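PfkB family carbohydrate kinase (Listeria grayi DSM 20601, PDB 4GM6) probably phosphorylates a carbohydrate substrate, as a kinase of the PfkB family. Local coordinates at residues Gln130-Ser133 / Phe134-His137; Ala162-Thr165 / Phe166-Glu169; Glu306-Pro309 / Asp310-Val313; Val89-Leu92 / Trp93-Val97. One frame throughout, in Å; residues are numbered along the deposited sequence.

Contact 1: residues Gln130-Ser133 / Phe134-His137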
ATOM      1  N   GLN C 130     -20.638  15.121  16.473  1.00 40.78           N
ATOM      2  CA  GLN C 130     -21.842  15.925  16.662  1.00 44.35           C
ATOM      3  C   GLN C 130     -22.768  15.806  15.458  1.00 43.74           C
ATOM      4  O   GLN C 130     -22.326  15.563  14.327  1.00 39.97           O
ATOM      5  CB  GLN C 130     -21.506  17.398  16.879  1.00 51.85           C
ATOM      6  CG  GLN C 130     -20.968  17.730  18.257  1.00 72.12           C
ATOM      7  CD  GLN C 130     -20.605  19.194  18.385  1.00 97.98           C
ATOM      8  OE1 GLN C 130     -21.419  20.073  18.097  1.00 74.35           O
ATOM      9  NE2 GLN C 130     -19.374  19.466  18.809  1.00 75.74           N
ATOM     10  N   HIS C 131     -24.053  15.997  15.717  1.00 39.68           N
ATOM     11  CA  HIS C 131     -25.092  16.009  14.682  1.00 48.15           C
ATOM     12  C   HIS C 131     -25.280  14.656  14.004  1.00 41.90           C
ATOM     13  O   HIS C 131     -25.954  14.563  12.986  1.00 42.49           O
ATOM     14  CB  HIS C 131     -24.824  17.086  13.627  1.00 47.67           C
ATOM     15  CG  HIS C 131     -24.465  18.422  14.196  1.00 55.50           C
ATOM     16  ND1 HIS C 131     -25.410  19.311  14.664  1.00 62.74           N
ATOM     17  CD2 HIS C 131     -23.265  19.029  14.355  1.00 57.81           C
ATOM     18  CE1 HIS C 131     -24.806  20.404  15.094  1.00 59.53           C
ATOM     19  NE2 HIS C 131     -23.505  20.259  14.919  1.00 58.61           N
ATOM     20  N   SER C 132     -24.698  13.608  14.568  1.00 41.97           N
ATOM     21  CA  SER C 132     -24.939  12.264  14.056  1.00 42.12           C
ATOM     22  C   SER C 132     -26.404  11.851  14.267  1.00 47.05           C
ATOM     23  O   SER C 132     -27.115  12.434  15.093  1.00 46.84           O
ATOM     24  CB  SER C 132     -23.986  11.255  14.714  1.00 38.10           C
ATOM     25  OG  SER C 132     -24.344  11.035  16.079  1.00 42.21           O
ATOM     26  N   SER C 133     -26.853  10.844  13.522  1.00 47.36           N
ATOM     27  CA  SER C 133     -28.183  10.263  13.730  1.00 50.67           C
ATOM     28  C   SER C 133     -28.415   9.916  15.199  1.00 50.51           C
ATOM     29  O   SER C 133     -29.448  10.260  15.786  1.00 49.47           O
ATOM     30  CB  SER C 133     -28.353   9.006  12.872  1.00 46.29           C
ATOM     31  OG  SER C 133     -28.161   9.299  11.493  1.00 42.77           O
ATOM     32  N   PHE C 134     -27.465   9.205  15.792  1.00 40.50           N
ATOM     33  CA  PHE C 134     -27.606   8.810  17.185  1.00 53.46           C
ATOM     34  C   PHE C 134     -27.704  10.034  18.090  1.00 47.28           C
ATOM     35  O   PHE C 134     -28.593  10.126  18.936  1.00 48.26           O
ATOM     36  CB  PHE C 134     -26.442   7.933  17.628  1.00 39.08           C
ATOM     37  CG  PHE C 134     -26.676   7.261  18.951  1.00 44.80           C
ATOM     38  CD1 PHE C 134     -27.072   5.940  19.007  1.00 44.30           C
ATOM     39  CD2 PHE C 134     -26.526   7.964  20.136  1.00 49.80           C
ATOM     40  CE1 PHE C 134     -27.291   5.316  20.218  1.00 42.66           C
ATOM     41  CE2 PHE C 134     -26.748   7.349  21.359  1.00 46.31           C
ATOM     42  CZ  PHE C 134     -27.129   6.020  21.399  1.00 44.98           C
ATOM     43  N   ALA C 135     -26.790  10.979  17.896  1.00 47.52           N
ATOM     44  CA  ALA C 135     -26.751  12.178  18.726  1.00 47.50           C
ATOM     45  C   ALA C 135     -28.040  12.987  18.638  1.00 56.47           C
ATOM     46  O   ALA C 135     -28.532  13.483  19.651  1.00 48.24           O
ATOM     47  CB  ALA C 135     -25.551  13.043  18.360  1.00 46.25           C
ATOM     48  N   ARG C 136     -28.594  13.123  17.437  1.00 47.49           N
ATOM     49  CA  ARG C 136     -29.790  13.952  17.271  1.00 60.96           C
ATOM     50  C   ARG C 136     -31.104  13.199  17.489  1.00 60.70           C
ATOM     51  O   ARG C 136     -32.183  13.779  17.407  1.00 53.16           O
ATOM     52  CB  ARG C 136     -29.769  14.643  15.905  1.00 58.53           C
ATOM     53  CG  ARG C 136     -28.631  15.650  15.800  1.00 54.58           C
ATOM     54  CD  ARG C 136     -28.438  16.197  14.398  1.00 67.76           C
ATOM     55  NE  ARG C 136     -29.528  17.079  13.995  1.00 83.39           N
ATOM     56  CZ  ARG C 136     -30.445  16.751  13.095  1.00 85.02           C
ATOM     57  NH1 ARG C 136     -30.393  15.562  12.500  1.00 72.74           N
ATOM     58  NH2 ARG C 136     -31.407  17.607  12.788  1.00 83.71           N
ATOM     59  N   HIS C 137     -31.015  11.907  17.780  1.00 56.64           N
ATOM     60  CA  HIS C 137     -32.219  11.095  17.861  1.00 55.91           C
ATOM     61  C   HIS C 137     -33.042  11.505  19.076  1.00 57.79           C
ATOM     62  O   HIS C 137     -32.495  11.714  20.161  1.00 61.37           O
ATOM     63  CB  HIS C 137     -31.857   9.606  17.914  1.00 56.39           C
ATOM     64  CG  HIS C 137     -32.990   8.698  17.550  1.00 62.96           C
ATOM     65  ND1 HIS C 137     -33.439   8.549  16.254  1.00 53.78           N
ATOM     66  CD2 HIS C 137     -33.769   7.894  18.313  1.00 60.57           C
ATOM     67  CE1 HIS C 137     -34.440   7.688  16.234  1.00 59.88           C
ATOM     68  NE2 HIS C 137     -34.662   7.278  17.472  1.00 64.06           N
TER
HETATM   69  O   HOH W   1     -28.794  13.244  11.682  1.00 53.66           O
HETATM   70  O   HOH W   2     -31.849  10.164  14.541  1.00 39.15           O

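Contact 2: residues Ala162-Thr165 / Phe166-Glu169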
ATOM      1  N   ALA C 162     -24.051  11.265  27.998  1.00 55.20           N
ATOM      2  CA  ALA C 162     -23.521  12.617  27.812  1.00 65.83           C
ATOM      3  C   ALA C 162     -23.990  13.250  26.496  1.00 61.01           C
ATOM      4  O   ALA C 162     -23.880  14.465  26.304  1.00 53.76           O
ATOM      5  CB  ALA C 162     -21.991  12.597  27.862  1.00 50.52           C
ATOM      6  N   LEU C 163     -24.505  12.434  25.585  1.00 51.93           N
ATOM      7  CA  LEU C 163     -24.764  12.926  24.236  1.00 56.92           C
ATOM      8  C   LEU C 163     -25.954  13.877  24.178  1.00 59.38           C
ATOM      9  O   LEU C 163     -25.963  14.844  23.411  1.00 52.55           O
ATOM     10  CB  LEU C 163     -24.916  11.763  23.249  1.00 60.32           C
ATOM     11  CG  LEU C 163     -23.629  10.961  22.986  1.00 47.29           C
ATOM     12  CD1 LEU C 163     -23.862   9.842  21.980  1.00 44.05           C
ATOM     13  CD2 LEU C 163     -22.498  11.863  22.509  1.00 51.52           C
ATOM     14  N   SER C 164     -26.958  13.618  24.999  1.00 60.04           N
ATOM     15  CA  SER C 164     -28.112  14.492  25.037  1.00 68.43           C
ATOM     16  C   SER C 164     -28.964  14.191  26.260  1.00 67.09           C
ATOM     17  O   SER C 164     -28.841  13.137  26.875  1.00 61.00           O
ATOM     18  CB  SER C 164     -28.945  14.317  23.768  1.00 57.79           C
ATOM     19  OG  SER C 164     -29.616  13.073  23.801  1.00 59.86           O
ATOM     20  N   THR C 165     -29.836  15.122  26.614  1.00 64.49           N
ATOM     21  CA  THR C 165     -30.687  14.915  27.768  1.00 68.23           C
ATOM     22  C   THR C 165     -31.689  13.806  27.440  1.00 68.06           C
ATOM     23  O   THR C 165     -32.090  13.032  28.312  1.00 69.73           O
ATOM     24  CB  THR C 165     -31.403  16.212  28.188  1.00 81.45           C
ATOM     25  OG1 THR C 165     -32.385  16.555  27.207  1.00 94.20           O
ATOM     26  CG2 THR C 165     -30.396  17.350  28.317  1.00 75.70           C
ATOM     27  N   PHE C 166     -32.074  13.718  26.170  1.00 65.26           N
ATOM     28  CA  PHE C 166     -32.891  12.607  25.717  1.00 61.30           C
ATOM     29  C   PHE C 166     -32.238  11.252  26.011  1.00 60.98           C
ATOM     30  O   PHE C 166     -32.903  10.341  26.488  1.00 61.59           O
ATOM     31  CB  PHE C 166     -33.152  12.693  24.213  1.00 60.68           C
ATOM     32  CG  PHE C 166     -33.689  11.416  23.641  1.00 58.52           C
ATOM     33  CD1 PHE C 166     -35.055  11.181  23.608  1.00 67.69           C
ATOM     34  CD2 PHE C 166     -32.833  10.433  23.181  1.00 59.73           C
ATOM     35  CE1 PHE C 166     -35.560   9.997  23.104  1.00 64.85           C
ATOM     36  CE2 PHE C 166     -33.331   9.250  22.667  1.00 69.68           C
ATOM     37  CZ  PHE C 166     -34.700   9.029  22.638  1.00 64.49           C
ATOM     38  N   TRP C 167     -30.955  11.102  25.677  1.00 59.97           N
ATOM     39  CA  TRP C 167     -30.264   9.830  25.905  1.00 60.36           C
ATOM     40  C   TRP C 167     -30.036   9.551  27.388  1.00 66.94           C
ATOM     41  O   TRP C 167     -30.160   8.411  27.839  1.00 64.01           O
ATOM     42  CB  TRP C 167     -28.948   9.747  25.111  1.00 60.59           C
ATOM     43  CG  TRP C 167     -29.199   9.368  23.688  1.00 54.88           C
ATOM     44  CD1 TRP C 167     -29.012  10.151  22.577  1.00 54.94           C
ATOM     45  CD2 TRP C 167     -29.739   8.126  23.219  1.00 52.06           C
ATOM     46  NE1 TRP C 167     -29.385   9.459  21.447  1.00 47.09           N
ATOM     47  CE2 TRP C 167     -29.843   8.219  21.813  1.00 49.53           C
ATOM     48  CE3 TRP C 167     -30.128   6.934  23.847  1.00 54.21           C
ATOM     49  CZ2 TRP C 167     -30.322   7.169  21.027  1.00 55.44           C
ATOM     50  CZ3 TRP C 167     -30.603   5.889  23.062  1.00 54.91           C
ATOM     51  CH2 TRP C 167     -30.694   6.016  21.665  1.00 52.07           C
ATOM     52  N   LEU C 168     -29.710  10.597  28.143  1.00 59.63           N
ATOM     53  CA  LEU C 168     -29.599  10.473  29.590  1.00 71.16           C
ATOM     54  C   LEU C 168     -30.882   9.872  30.149  1.00 60.81           C
ATOM     55  O   LEU C 168     -30.841   8.869  30.871  1.00 64.30           O
ATOM     56  CB  LEU C 168     -29.320  11.835  30.255  1.00 63.95           C
ATOM     57  CG  LEU C 168     -29.400  11.876  31.796  1.00 74.45           C
ATOM     58  CD1 LEU C 168     -28.457  10.863  32.464  1.00 59.92           C
ATOM     59  CD2 LEU C 168     -29.111  13.288  32.287  1.00 71.78           C
ATOM     60  N   GLU C 169     -32.022  10.474  29.802  1.00 64.14           N
ATOM     61  CA  GLU C 169     -33.312  10.047  30.370  1.00 71.19           C
ATOM     62  C   GLU C 169     -33.809   8.751  29.741  1.00 75.41           C
ATOM     63  O   GLU C 169     -34.595   8.024  30.347  1.00 68.33           O
ATOM     64  CB  GLU C 169     -34.387  11.122  30.207  1.00 68.03           C
ATOM     65  CG  GLU C 169     -33.983  12.515  30.654  1.00 73.10           C
ATOM     66  CD  GLU C 169     -35.164  13.472  30.615  1.00 83.32           C
ATOM     67  OE1 GLU C 169     -35.959  13.416  29.645  1.00 81.33           O
ATOM     68  OE2 GLU C 169     -35.301  14.274  31.560  1.00 96.62           O
TER

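Contact 3: residues Glu306-Pro309 / Asp310-Val313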
ATOM      1  N   GLU C 306     -19.880 -17.127  36.227  1.00 64.91           N
ATOM      2  CA  GLU C 306     -19.811 -17.399  37.655  1.00 74.02           C
ATOM      3  C   GLU C 306     -18.427 -17.848  38.110  1.00 78.23           C
ATOM      4  O   GLU C 306     -18.307 -18.622  39.060  1.00 80.88           O
ATOM      5  CB  GLU C 306     -20.856 -18.440  38.051  1.00 73.33           C
ATOM      6  CG  GLU C 306     -22.225 -18.162  37.464  1.00 75.71           C
ATOM      7  CD  GLU C 306     -23.333 -18.664  38.357  1.00 85.90           C
ATOM      8  OE1 GLU C 306     -24.433 -18.079  38.320  1.00 93.57           O
ATOM      9  OE2 GLU C 306     -23.091 -19.631  39.110  1.00 93.43           O
ATOM     10  N   TRP C 307     -17.391 -17.366  37.430  1.00 69.43           N
ATOM     11  CA  TRP C 307     -16.021 -17.644  37.839  1.00 70.22           C
ATOM     12  C   TRP C 307     -15.721 -16.937  39.144  1.00 66.81           C
ATOM     13  O   TRP C 307     -16.427 -16.017  39.533  1.00 67.99           O
ATOM     14  CB  TRP C 307     -15.034 -17.140  36.791  1.00 61.75           C
ATOM     15  CG  TRP C 307     -15.131 -17.823  35.469  1.00 62.00           C
ATOM     16  CD1 TRP C 307     -15.847 -18.947  35.168  1.00 67.83           C
ATOM     17  CD2 TRP C 307     -14.449 -17.448  34.271  1.00 59.10           C
ATOM     18  NE1 TRP C 307     -15.670 -19.279  33.844  1.00 65.85           N
ATOM     19  CE2 TRP C 307     -14.814 -18.375  33.273  1.00 62.56           C
ATOM     20  CE3 TRP C 307     -13.574 -16.409  33.942  1.00 55.33           C
ATOM     21  CZ2 TRP C 307     -14.329 -18.298  31.968  1.00 66.91           C
ATOM     22  CZ3 TRP C 307     -13.090 -16.332  32.643  1.00 55.19           C
ATOM     23  CH2 TRP C 307     -13.469 -17.272  31.673  1.00 56.98           C
ATOM     24  N   ARG C 308     -14.654 -17.347  39.814  1.00 74.08           N
ATOM     25  CA  ARG C 308     -14.237 -16.650  41.022  1.00 82.69           C
ATOM     26  C   ARG C 308     -13.556 -15.324  40.676  1.00 77.90           C
ATOM     27  O   ARG C 308     -13.070 -15.138  39.558  1.00 63.29           O
ATOM     28  CB  ARG C 308     -13.344 -17.545  41.883  1.00 80.57           C
ATOM     29  CG  ARG C 308     -14.115 -18.699  42.516  1.00 94.66           C
ATOM     30  CD  ARG C 308     -13.212 -19.815  43.014  1.00109.22           C
ATOM     31  NE  ARG C 308     -12.160 -20.113  42.049  1.00106.21           N
ATOM     32  CZ  ARG C 308     -10.871 -19.887  42.271  1.00110.07           C
ATOM     33  NH1 ARG C 308     -10.486 -19.378  43.435  1.00107.65           N
ATOM     34  NH2 ARG C 308      -9.970 -20.176  41.337  1.00 93.09           N
ATOM     35  N   PRO C 309     -13.525 -14.392  41.640  1.00 83.25           N
ATOM     36  CA  PRO C 309     -12.945 -13.072  41.397  1.00 68.21           C
ATOM     37  C   PRO C 309     -11.531 -13.138  40.801  1.00 68.73           C
ATOM     38  O   PRO C 309     -11.238 -12.429  39.836  1.00 56.27           O
ATOM     39  CB  PRO C 309     -12.907 -12.439  42.790  1.00 77.57           C
ATOM     40  CG  PRO C 309     -13.970 -13.157  43.573  1.00 77.95           C
ATOM     41  CD  PRO C 309     -14.000 -14.557  43.028  1.00 78.35           C
ATOM     42  N   ASP C 310     -10.659 -13.970  41.370  1.00 62.31           N
ATOM     43  CA  ASP C 310      -9.280 -14.040  40.883  1.00 65.05           C
ATOM     44  C   ASP C 310      -9.194 -14.558  39.451  1.00 62.62           C
ATOM     45  O   ASP C 310      -8.305 -14.158  38.689  1.00 55.60           O
ATOM     46  CB  ASP C 310      -8.400 -14.876  41.813  1.00 71.85           C
ATOM     47  CG  ASP C 310      -9.048 -16.184  42.207  1.00 76.94           C
ATOM     48  OD1 ASP C 310      -9.745 -16.792  41.368  1.00 88.41           O
ATOM     49  OD2 ASP C 310      -8.851 -16.604  43.363  1.00105.71           O
ATOM     50  N   GLU C 311     -10.105 -15.454  39.084  1.00 61.46           N
ATOM     51  CA  GLU C 311     -10.144 -15.958  37.712  1.00 57.20           C
ATOM     52  C   GLU C 311     -10.517 -14.837  36.767  1.00 51.75           C
ATOM     53  O   GLU C 311      -9.831 -14.577  35.788  1.00 51.52           O
ATOM     54  CB  GLU C 311     -11.170 -17.083  37.571  1.00 66.22           C
ATOM     55  CG  GLU C 311     -10.748 -18.422  38.159  1.00 76.89           C
ATOM     56  CD  GLU C 311     -11.890 -19.423  38.156  1.00 95.02           C
ATOM     57  OE1 GLU C 311     -11.824 -20.389  37.365  1.00 84.19           O
ATOM     58  OE2 GLU C 311     -12.863 -19.233  38.927  1.00 76.49           O
ATOM     59  N   THR C 312     -11.620 -14.168  37.068  1.00 56.21           N
ATOM     60  CA  THR C 312     -12.144 -13.142  36.179  1.00 56.40           C
ATOM     61  C   THR C 312     -11.126 -12.032  35.925  1.00 50.89           C
ATOM     62  O   THR C 312     -10.822 -11.698  34.769  1.00 47.63           O
ATOM     63  CB  THR C 312     -13.440 -12.549  36.744  1.00 59.52           C
ATOM     64  OG1 THR C 312     -14.438 -13.572  36.787  1.00 58.10           O
ATOM     65  CG2 THR C 312     -13.927 -11.401  35.878  1.00 50.94           C
ATOM     66  N   VAL C 313     -10.593 -11.467  37.007  1.00 53.12           N
ATOM     67  CA  VAL C 313      -9.597 -10.403  36.895  1.00 48.82           C
ATOM     68  C   VAL C 313      -8.356 -10.843  36.099  1.00 52.24           C
ATOM     69  O   VAL C 313      -7.756 -10.043  35.382  1.00 47.32           O
ATOM     70  CB  VAL C 313      -9.182  -9.849  38.271  1.00 51.47           C
ATOM     71  CG1 VAL C 313      -8.232 -10.808  38.983  1.00 55.01           C
ATOM     72  CG2 VAL C 313      -8.556  -8.467  38.124  1.00 45.44           C
TER

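Contact 4: residues Val89-Leu92 / Trp93-Val97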
ATOM      1  N   VAL C  89     -23.608  -1.339  10.334  1.00 46.64           N
ATOM      2  CA  VAL C  89     -24.487  -2.499  10.490  1.00 39.20           C
ATOM      3  C   VAL C  89     -23.758  -3.776  10.054  1.00 46.14           C
ATOM      4  O   VAL C  89     -23.813  -4.799  10.742  1.00 42.75           O
ATOM      5  CB  VAL C  89     -25.800  -2.318   9.701  1.00 52.93           C
ATOM      6  CG1 VAL C  89     -26.683  -3.561   9.811  1.00 52.69           C
ATOM      7  CG2 VAL C  89     -26.562  -1.103  10.218  1.00 51.28           C
ATOM      8  N   GLU C  90     -23.058  -3.716   8.924  1.00 39.99           N
ATOM      9  CA  GLU C  90     -22.318  -4.877   8.424  1.00 42.44           C
ATOM     10  C   GLU C  90     -21.205  -5.313   9.402  1.00 44.56           C
ATOM     11  O   GLU C  90     -20.920  -6.499   9.558  1.00 43.05           O
ATOM     12  CB  GLU C  90     -21.779  -4.616   7.009  1.00 37.49           C
ATOM     13  CG  GLU C  90     -22.870  -4.212   6.013  1.00 60.50           C
ATOM     14  CD  GLU C  90     -22.356  -3.674   4.667  1.00102.69           C
ATOM     15  OE1 GLU C  90     -21.543  -2.710   4.642  1.00 50.60           O
ATOM     16  OE2 GLU C  90     -22.801  -4.195   3.614  1.00 69.37           O
ATOM     17  N   HIS C  91     -20.593  -4.350  10.073  1.00 37.16           N
ATOM     18  CA  HIS C  91     -19.644  -4.653  11.141  1.00 41.58           C
ATOM     19  C   HIS C  91     -20.310  -5.474  12.274  1.00 44.78           C
ATOM     20  O   HIS C  91     -19.729  -6.434  12.774  1.00 38.57           O
ATOM     21  CB  HIS C  91     -19.046  -3.352  11.649  1.00 34.37           C
ATOM     22  CG  HIS C  91     -18.386  -3.445  12.985  1.00 35.23           C
ATOM     23  ND1 HIS C  91     -17.068  -3.815  13.137  1.00 29.74           N
ATOM     24  CD2 HIS C  91     -18.845  -3.168  14.229  1.00 36.60           C
ATOM     25  CE1 HIS C  91     -16.743  -3.775  14.418  1.00 32.78           C
ATOM     26  NE2 HIS C  91     -17.803  -3.383  15.104  1.00 40.61           N
ATOM     27  N   LEU C  92     -21.534  -5.117  12.658  1.00 44.20           N
ATOM     28  CA  LEU C  92     -22.283  -5.899  13.648  1.00 45.27           C
ATOM     29  C   LEU C  92     -22.548  -7.325  13.163  1.00 48.28           C
ATOM     30  O   LEU C  92     -22.363  -8.282  13.916  1.00 46.89           O
ATOM     31  CB  LEU C  92     -23.601  -5.208  14.012  1.00 43.15           C
ATOM     32  CG  LEU C  92     -23.409  -3.877  14.740  1.00 40.48           C
ATOM     33  CD1 LEU C  92     -24.720  -3.140  14.924  1.00 45.16           C
ATOM     34  CD2 LEU C  92     -22.720  -4.089  16.078  1.00 43.28           C
ATOM     35  N   TRP C  93     -22.979  -7.462  11.913  1.00 47.02           N
ATOM     36  CA  TRP C  93     -23.253  -8.774  11.322  1.00 52.03           C
ATOM     37  C   TRP C  93     -22.018  -9.658  11.336  1.00 53.67           C
ATOM     38  O   TRP C  93     -22.066 -10.817  11.756  1.00 54.72           O
ATOM     39  CB  TRP C  93     -23.689  -8.647   9.861  1.00 52.25           C
ATOM     40  CG  TRP C  93     -25.062  -8.092   9.623  1.00 47.29           C
ATOM     41  CD1 TRP C  93     -26.066  -7.951  10.531  1.00 54.24           C
ATOM     42  CD2 TRP C  93     -25.586  -7.629   8.365  1.00 51.26           C
ATOM     43  NE1 TRP C  93     -27.183  -7.415   9.924  1.00 60.91           N
ATOM     44  CE2 TRP C  93     -26.913  -7.208   8.595  1.00 58.88           C
ATOM     45  CE3 TRP C  93     -25.054  -7.522   7.070  1.00 50.85           C
ATOM     46  CZ2 TRP C  93     -27.725  -6.689   7.570  1.00 70.56           C
ATOM     47  CZ3 TRP C  93     -25.862  -7.008   6.052  1.00 65.75           C
ATOM     48  CH2 TRP C  93     -27.183  -6.597   6.311  1.00 54.23           C
ATOM     49  N   ARG C  94     -20.925  -9.114  10.813  1.00 45.37           N
ATOM     50  CA  ARG C  94     -19.659  -9.821  10.720  1.00 38.07           C
ATOM     51  C   ARG C  94     -19.271 -10.410  12.076  1.00 47.91           C
ATOM     52  O   ARG C  94     -18.686 -11.481  12.138  1.00 42.06           O
ATOM     53  CB  ARG C  94     -18.560  -8.877  10.198  1.00 42.61           C
ATOM     54  CG  ARG C  94     -17.154  -9.468  10.205  1.00 47.25           C
ATOM     55  CD  ARG C  94     -16.082  -8.428   9.863  1.00 57.01           C
ATOM     56  NE  ARG C  94     -15.909  -8.264   8.420  1.00 52.87           N
ATOM     57  CZ  ARG C  94     -14.749  -8.354   7.776  1.00 77.29           C
ATOM     58  NH1 ARG C  94     -13.616  -8.596   8.441  1.00 59.11           N
ATOM     59  NH2 ARG C  94     -14.725  -8.185   6.457  1.00 57.51           N
ATOM     60  N   HIS C  95     -19.613  -9.712  13.157  1.00 43.80           N
ATOM     61  CA  HIS C  95     -19.213 -10.141  14.501  1.00 47.25           C
ATOM     62  C   HIS C  95     -20.378 -10.718  15.290  1.00 48.61           C
ATOM     63  O   HIS C  95     -20.292 -10.903  16.508  1.00 48.65           O
ATOM     64  CB  HIS C  95     -18.567  -8.987  15.263  1.00 38.14           C
ATOM     65  CG  HIS C  95     -17.280  -8.526  14.661  1.00 50.06           C
ATOM     66  ND1 HIS C  95     -16.144  -9.308  14.654  1.00 40.82           N
ATOM     67  CD2 HIS C  95     -16.951  -7.377  14.025  1.00 36.00           C
ATOM     68  CE1 HIS C  95     -15.167  -8.656  14.051  1.00 39.70           C
ATOM     69  NE2 HIS C  95     -15.628  -7.481  13.662  1.00 43.54           N
ATOM     70  N   GLN C  96     -21.466 -10.981  14.572  1.00 44.18           N
ATOM     71  CA  GLN C  96     -22.651 -11.668  15.095  1.00 50.08           C
ATOM     72  C   GLN C  96     -23.332 -10.989  16.278  1.00 52.04           C
ATOM     73  O   GLN C  96     -23.868 -11.651  17.160  1.00 55.47           O
ATOM     74  CB  GLN C  96     -22.315 -13.126  15.403  1.00 53.86           C
ATOM     75  CG  GLN C  96     -21.952 -13.903  14.149  1.00 56.35           C
ATOM     76  CD  GLN C  96     -21.876 -15.392  14.386  1.00 79.30           C
ATOM     77  OE1 GLN C  96     -20.966 -15.878  15.055  1.00 77.28           O
ATOM     78  NE2 GLN C  96     -22.835 -16.131  13.830  1.00 70.61           N
ATOM     79  N   VAL C  97     -23.321  -9.662  16.297  1.00 56.15           N
ATOM     80  CA  VAL C  97     -24.147  -8.935  17.251  1.00 50.59           C
ATOM     81  C   VAL C  97     -25.505  -8.753  16.595  1.00 56.88           C
ATOM     82  O   VAL C  97     -25.579  -8.415  15.415  1.00 47.06           O
ATOM     83  CB  VAL C  97     -23.539  -7.564  17.587  1.00 45.91           C
ATOM     84  CG1 VAL C  97     -24.429  -6.807  18.554  1.00 41.94           C
ATOM     85  CG2 VAL C  97     -22.147  -7.738  18.178  1.00 38.55           C
TER

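Contact 1: residues Gln130-Ser133 / Phe134-His137
S132 OG reaches forward to accept the backbone N-H of A135, with OG 3.0 Å from A135 N and an N-H...O angle of 161°. A chi1 of 72° sets the hydroxyl between its own backbone N and carbonyl carbon, and from there OG also touches A135 CB at 3.3 Å. The same OG is hydrogen-bonded to E32, so the cap residue faces both its own turn and the carboxylate. One residue further on, R136 N donates to S132 O at 2.9 Å.

The R136 side chain doubles back along the incoming loop. Its CG stands beside the backbone N, and the chain bends at its third torsion, bringing R136 CD to 3.3 Å from H131 O and near the plane of the H131 ring, at its edge. A water sits in the guanidinium plane, 2.9 Å from R136 NH1, and makes a weak bond to H131 O. A second water joins S133 O, at 2.7 Å, to H137 ND1, at 2.8 Å, lying in the plane of that imidazole.

F134 turns its ring out of this turn to stack on W167, while S133 OG bonds to A105 O. The H131 ring stacks on H131 of the second subunit. The bond from A135 N to S132 OG makes S132 the N-cap of the short helix 133-136, which follows strand 124-128 of the smaller sheet.

Contact 2: residues Ala162-Thr165 / Phe166-Glu169
S164 and W167 meet at a serine N-cap, the polar start of helix 165-180, just after the short helix 158-163 has ended. One side-chain bond makes the cap, and two main-chain bonds continue it into the helix. S164 OG accepts from the backbone at 3.0 Å from W167 N (angle 159°), placed there by a chi1 of 72° that tucks the hydroxyl between its own N and carbonyl carbon. The main chain then takes over in the helical i to i+4 pattern: L168 N donates to S164 O at 3.0 Å, and E169 N to T165 O, also at 3.0 Å. Both donors stand somewhat off the carbonyl planes.

Nonpolar contact is lighter. L163 CB approaches W167 CD1 from before the cap at 4.5 Å, and the L168 side chain packs on Q207 and L208 of helix 198-208.

Among the aromatic groups, F166 and W167 are neighbours whose rings lie at an angle: F166 CE2 sits 3.7 Å above the W167 ring plane, over its centre, whereas W167 CD1 lies in the F166 plane, at that ring's edge. The indole NE1 donates to F134 O, which would restrain the rotation of the ring from beyond the turn.

The cap oxygen also touches both aromatic side chains: S164 OG lies near the plane of the F166 ring, at its edge, and comes to 3.2 Å from W167 CD1.

Contact 3: residues Glu306-Pro309 / Asp310-Val313
R308 and E311 meet in the tight part of the contact, where E311 OE2 takes the backbone N-H of R308 at 2.7 Å from R308 N, with an angle of 165°. The bond uses the anti side of the carboxylate, 26° out of its plane. With CG beside its own backbone N and the chain extended beyond it, E311 folds back over the turn that precedes it. Backbone bonds carry the turn into the helix: T312 N reaches R308 O at 3.0 Å, and V313 N reaches P309 O at 3.1 Å.

R308 is the N-cap residue of helix 309-323, entered from the Schellman motif that ends helix 291-304 at E306. W307, between the two, rests its CB 3.6 Å from T312 OG1, and its indole meets H301 and F315, while T312 and V313 are buried against L268 of strand 261-270.

On the exposed side the contacts lengthen. The R308 guanidinium, its chain bent at chi3, forms salt bridges to both acids: R308 NE to E311 OE2 at 3.3 Å, weak as a hydrogen bond, and R308 NH1 to D310 OD2 at 3.2 Å. D310 OD1 lies 3.1 Å above the guanidinium plane, displaced toward its rim, with the two flat groups turned 65° apart.

Contact 4: residues Val89-Leu92 / Trp93-Val97
This is a local contact along the last turns of helix 83-94 and round its C-terminal end, in the beta-alpha-beta unit that runs from strand 73-79 to strand 97-104. Side chains four residues apart, V89 with W93 and H91 with H95, meet along it. V89 CG1 lies over the face of the W93 indole in a CH-pi contact, 4.2 Å from the centroid of the five-membered ring and 27° off its normal. The indole bends back over that turn because W93 CG stands beside the backbone N (chi1 -72°); its NE1 is hydrogen-bonded to T99. On another flank the edge of the H95 imidazole points at the face of H91 in an offset edge-to-face pair, the planes 68° apart, with H95 CD2 3.6 Å from H91 CE1. H95 ND1 is held by K68, on helix 58-68.

The regular bonds run W93 N to V89 O (3.0 Å) and R94 N to E90 O (2.9 Å), then falter: H95 N makes only weak bonds, to H91 O and L92 O. A Schellman motif ends the helix here, with Q96, at positive phi, as its C-prime residue. V97 N returns to L92 O at 2.9 Å, and Q96 N bonds to W93 O at the same length. The reversal sets V97 CB 3.9 Å from L92 CD2, joining the apolar side chains that face T99 and V102 of strand 97-104 and T73 and I75 of strand 73-79.

From the N terminus the order is contact 4, contact 1, contact 2, contact 3. Each is local, within one continuous piece of chain, and they follow in series, none enclosing or crossing another. Contact 4 ends helix 83-94 ahead of edge strand 97-104 of the large sheet. Contact 1 starts helix 133-136 after strand 124-128 of the smaller sheet, and contact 2 starts helix 165-180 in the crossover between strands 153-157 and 184-188. Contacts 1 and 2 touch, their centres about 11 Å apart, and so bring the starts of helices 133-136 and 165-180 together. Contact 3, at the start of helix 309-323, lies across the chain's centre from both, its centre about 38 Å from that of contact 1.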